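Long-range contact in AlkZ (Streptomyces sahachiroi, PDB 5UUJ), which is a member of the AlkZ-like DNA glycosylase family, a protein richer in helix than in strand whose family belongs to the helix-turn-helix clan: residues Lys213-Ile224 / Val257-His268. Sequence-based numbering, arbitrary orientation.
Sequences KAYLGAYGPATI and VEGRKAFVLTEH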
# COMPACT_ATOMS: atom_id res chain seq x y z
N LYS A 213 13.99 -5.55 -0.25
CA LYS A 213 14.55 -5.00 0.97
C LYS A 213 13.52 -4.17 1.73
O LYS A 213 13.33 -4.34 2.93
CB LYS A 213 15.77 -4.12 0.67
CG LYS A 213 17.11 -4.76 0.99
CD LYS A 213 18.23 -3.72 1.07
CE LYS A 213 18.06 -2.79 2.27
NZ LYS A 213 19.24 -1.91 2.49
N ALA A 214 12.86 -3.26 1.01
CA ALA A 214 11.86 -2.39 1.60
C ALA A 214 10.70 -3.20 2.17
O ALA A 214 10.21 -2.92 3.26
CB ALA A 214 11.35 -1.39 0.57
N TYR A 215 10.26 -4.21 1.42
CA TYR A 215 9.14 -5.04 1.85
C TYR A 215 9.47 -5.81 3.13
O TYR A 215 8.71 -5.76 4.10
CB TYR A 215 8.74 -6.02 0.75
CG TYR A 215 7.61 -6.93 1.17
CD1 TYR A 215 6.29 -6.49 1.13
CD2 TYR A 215 7.86 -8.21 1.64
CE1 TYR A 215 5.25 -7.31 1.53
CE2 TYR A 215 6.83 -9.04 2.04
CZ TYR A 215 5.53 -8.58 1.99
OH TYR A 215 4.51 -9.41 2.39
N LEU A 216 10.59 -6.52 3.12
CA LEU A 216 10.98 -7.33 4.27
C LEU A 216 11.29 -6.46 5.49
O LEU A 216 11.19 -6.92 6.63
CB LEU A 216 12.21 -8.18 3.93
CG LEU A 216 12.01 -9.28 2.88
CD1 LEU A 216 13.32 -10.01 2.66
CD2 LEU A 216 10.91 -10.26 3.28
N GLY A 217 11.65 -5.21 5.25
CA GLY A 217 11.97 -4.28 6.32
C GLY A 217 10.77 -3.84 7.13
O GLY A 217 10.92 -3.26 8.20
N ALA A 218 9.57 -4.12 6.61
CA ALA A 218 8.33 -3.74 7.30
C ALA A 218 7.46 -4.95 7.60
O ALA A 218 6.78 -4.99 8.62
CB ALA A 218 7.56 -2.74 6.45
N TYR A 219 7.48 -5.94 6.70
CA TYR A 219 6.56 -7.08 6.78
C TYR A 219 7.26 -8.43 6.83
O TYR A 219 6.62 -9.47 6.67
CB TYR A 219 5.60 -7.04 5.59
CG TYR A 219 5.01 -5.67 5.34
CD1 TYR A 219 4.14 -5.08 6.25
CD2 TYR A 219 5.34 -4.97 4.19
CE1 TYR A 219 3.61 -3.83 6.01
CE2 TYR A 219 4.81 -3.71 3.95
CZ TYR A 219 3.95 -3.15 4.86
OH TYR A 219 3.43 -1.90 4.62
N GLY A 220 8.58 -8.42 7.04
CA GLY A 220 9.33 -9.65 7.19
C GLY A 220 9.05 -10.30 8.53
O GLY A 220 8.47 -9.67 9.41
N PRO A 221 9.44 -11.58 8.69
CA PRO A 221 9.95 -12.45 7.62
C PRO A 221 8.81 -12.84 6.68
O PRO A 221 7.66 -12.79 7.09
CB PRO A 221 10.49 -13.67 8.37
CG PRO A 221 10.59 -13.25 9.82
CD PRO A 221 9.51 -12.23 10.01
N ALA A 222 9.14 -13.20 5.44
CA ALA A 222 8.11 -13.55 4.47
C ALA A 222 8.65 -14.49 3.40
O ALA A 222 9.85 -14.58 3.18
CB ALA A 222 7.55 -12.29 3.82
N THR A 223 7.73 -15.20 2.75
CA THR A 223 8.08 -16.09 1.65
C THR A 223 8.05 -15.33 0.33
O THR A 223 7.54 -14.21 0.25
CB THR A 223 7.13 -17.29 1.55
OG1 THR A 223 5.82 -16.82 1.18
CG2 THR A 223 7.05 -18.04 2.87
N ILE A 224 8.57 -15.96 -0.71
CA ILE A 224 8.51 -15.41 -2.06
C ILE A 224 7.05 -15.26 -2.50
O ILE A 224 6.69 -14.26 -3.11
CB ILE A 224 9.27 -16.30 -3.06
CG1 ILE A 224 10.77 -16.20 -2.78
CG2 ILE A 224 8.96 -15.90 -4.51
CD1 ILE A 224 11.62 -17.15 -3.59
N VAL A 257 9.66 -19.77 11.34
CA VAL A 257 8.66 -19.14 12.20
C VAL A 257 7.54 -20.12 12.53
O VAL A 257 6.52 -20.18 11.85
CB VAL A 257 8.06 -17.88 11.55
CG1 VAL A 257 7.23 -17.11 12.56
CG2 VAL A 257 9.15 -16.99 10.98
N GLU A 258 7.76 -20.90 13.59
CA GLU A 258 6.80 -21.92 14.03
C GLU A 258 6.34 -22.79 12.86
O GLU A 258 5.15 -23.01 12.67
CB GLU A 258 5.60 -21.26 14.71
CG GLU A 258 5.95 -20.61 16.05
CD GLU A 258 4.74 -20.02 16.76
OE1 GLU A 258 3.74 -20.74 16.93
OE2 GLU A 258 4.80 -18.84 17.15
N GLY A 259 7.30 -23.28 12.08
CA GLY A 259 7.03 -24.20 10.99
C GLY A 259 7.16 -23.59 9.61
O GLY A 259 7.39 -24.31 8.63
N ARG A 260 7.00 -22.28 9.51
CA ARG A 260 7.06 -21.60 8.21
C ARG A 260 8.46 -21.08 7.91
O ARG A 260 8.96 -20.18 8.60
CB ARG A 260 6.05 -20.45 8.16
CG ARG A 260 5.95 -19.78 6.79
CD ARG A 260 5.14 -18.49 6.84
NE ARG A 260 3.73 -18.73 7.13
CZ ARG A 260 2.81 -17.77 7.19
NH1 ARG A 260 3.14 -16.51 6.97
NH2 ARG A 260 1.55 -18.09 7.46
N LYS A 261 9.08 -21.63 6.88
CA LYS A 261 10.36 -21.13 6.40
C LYS A 261 10.13 -19.84 5.63
O LYS A 261 9.37 -19.81 4.66
CB LYS A 261 11.06 -22.16 5.53
CG LYS A 261 11.32 -23.49 6.21
CD LYS A 261 12.23 -23.34 7.43
CE LYS A 261 12.58 -24.69 8.05
NZ LYS A 261 13.29 -25.58 7.09
N ALA A 262 10.77 -18.77 6.08
CA ALA A 262 10.61 -17.45 5.47
C ALA A 262 11.93 -16.70 5.47
O ALA A 262 12.87 -17.09 6.16
CB ALA A 262 9.55 -16.66 6.22
N PHE A 263 11.99 -15.62 4.70
CA PHE A 263 13.20 -14.81 4.59
C PHE A 263 13.08 -13.51 5.39
O PHE A 263 12.08 -12.81 5.30
CB PHE A 263 13.50 -14.47 3.13
CG PHE A 263 13.82 -15.67 2.28
CD1 PHE A 263 15.00 -16.38 2.48
CD2 PHE A 263 12.97 -16.07 1.27
CE1 PHE A 263 15.30 -17.48 1.70
CE2 PHE A 263 13.27 -17.17 0.48
CZ PHE A 263 14.44 -17.87 0.69
N VAL A 264 14.12 -13.20 6.15
CA VAL A 264 14.26 -11.89 6.78
C VAL A 264 15.59 -11.30 6.34
O VAL A 264 16.51 -12.03 5.98
CB VAL A 264 14.20 -11.98 8.33
CG1 VAL A 264 15.47 -12.60 8.91
CG2 VAL A 264 13.95 -10.61 8.93
N LEU A 265 15.69 -9.97 6.32
CA LEU A 265 16.98 -9.33 6.05
C LEU A 265 17.96 -9.70 7.15
O LEU A 265 17.63 -9.65 8.34
CB LEU A 265 16.85 -7.81 5.95
CG LEU A 265 16.03 -7.27 4.77
CD1 LEU A 265 15.83 -5.78 4.91
CD2 LEU A 265 16.72 -7.59 3.45
N THR A 266 19.17 -10.09 6.75
CA THR A 266 20.20 -10.50 7.70
C THR A 266 20.51 -9.37 8.69
O THR A 266 20.82 -9.62 9.85
CB THR A 266 21.48 -10.93 6.98
OG1 THR A 266 21.18 -12.00 6.07
CG2 THR A 266 22.55 -11.39 7.97
N GLU A 267 20.42 -8.13 8.22
CA GLU A 267 20.70 -6.97 9.07
C GLU A 267 19.66 -6.82 10.19
O GLU A 267 19.86 -6.04 11.12
CB GLU A 267 20.76 -5.69 8.23
CG GLU A 267 19.47 -5.36 7.49
CD GLU A 267 19.52 -4.00 6.80
OE1 GLU A 267 19.16 -3.92 5.61
OE2 GLU A 267 19.91 -3.01 7.46
N HIS A 268 18.56 -7.56 10.10
CA HIS A 268 17.49 -7.49 11.09
C HIS A 268 17.34 -8.79 11.89
O HIS A 268 16.48 -8.89 12.77
CB HIS A 268 16.15 -7.17 10.41
CG HIS A 268 16.10 -5.81 9.79
ND1 HIS A 268 15.35 -5.54 8.67
CD2 HIS A 268 16.69 -4.65 10.15
CE1 HIS A 268 15.49 -4.26 8.36
NE2 HIS A 268 16.30 -3.70 9.24
O HOH W 1 13.96 -7.83 7.32
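Ala-222 and Phe-263 form a single antiparallel hydrogen-bonded pair: Phe-263 N reaches Ala-222 O at 2.8 Å, nearly straight (170° at the hydrogen), and Ala-222 N reaches Phe-263 O at 3.0 Å. Ala-262, with CB 3.6 Å from Ala-222 N, is small enough for the backbones to close up here. The broad apolar ring of Phe-263 suits this half-open site, with CE2 4.2 Å from Ile-224 CG1 and CB near Ala-222 O. Thr-223, at the N-cap position of helix 224-232, turns CG2 toward Lys-261 O (3.4 Å), while its OG1 bonds to Thr-226.

Pro-221, after a cis peptide bond, lays its ring alongside Val-264: CB sits 3.8 Å from Ala-262 CB, while CG faces Val-264 CB and Val-257 CG2. Leu-216 brings CD2 against Phe-263 O and packs CB on Leu-265 CG. With CG anti to its carbonyl carbon (chi1 -66°), Leu-265 sets CD1 against Lys-213 O, while CD2 crosses the lysine's aliphatic stem at CG, a place that suits a branched apolar residue. Lys-213 NZ makes a long salt bridge to Glu-267 OE1 (3.7 Å). One water joins Leu-216 O (weakly), Leu-265 N and the imidazole edge at His-268 ND1.

The 213-219 end of helix 204-219 runs at 98° to strand 260-265. Strand 252-257 pairs with strand 260-265, an outer strand of a small three-stranded sheet; helix 9-19 touches Pro-221, and helix 238-248 meets Ile-224.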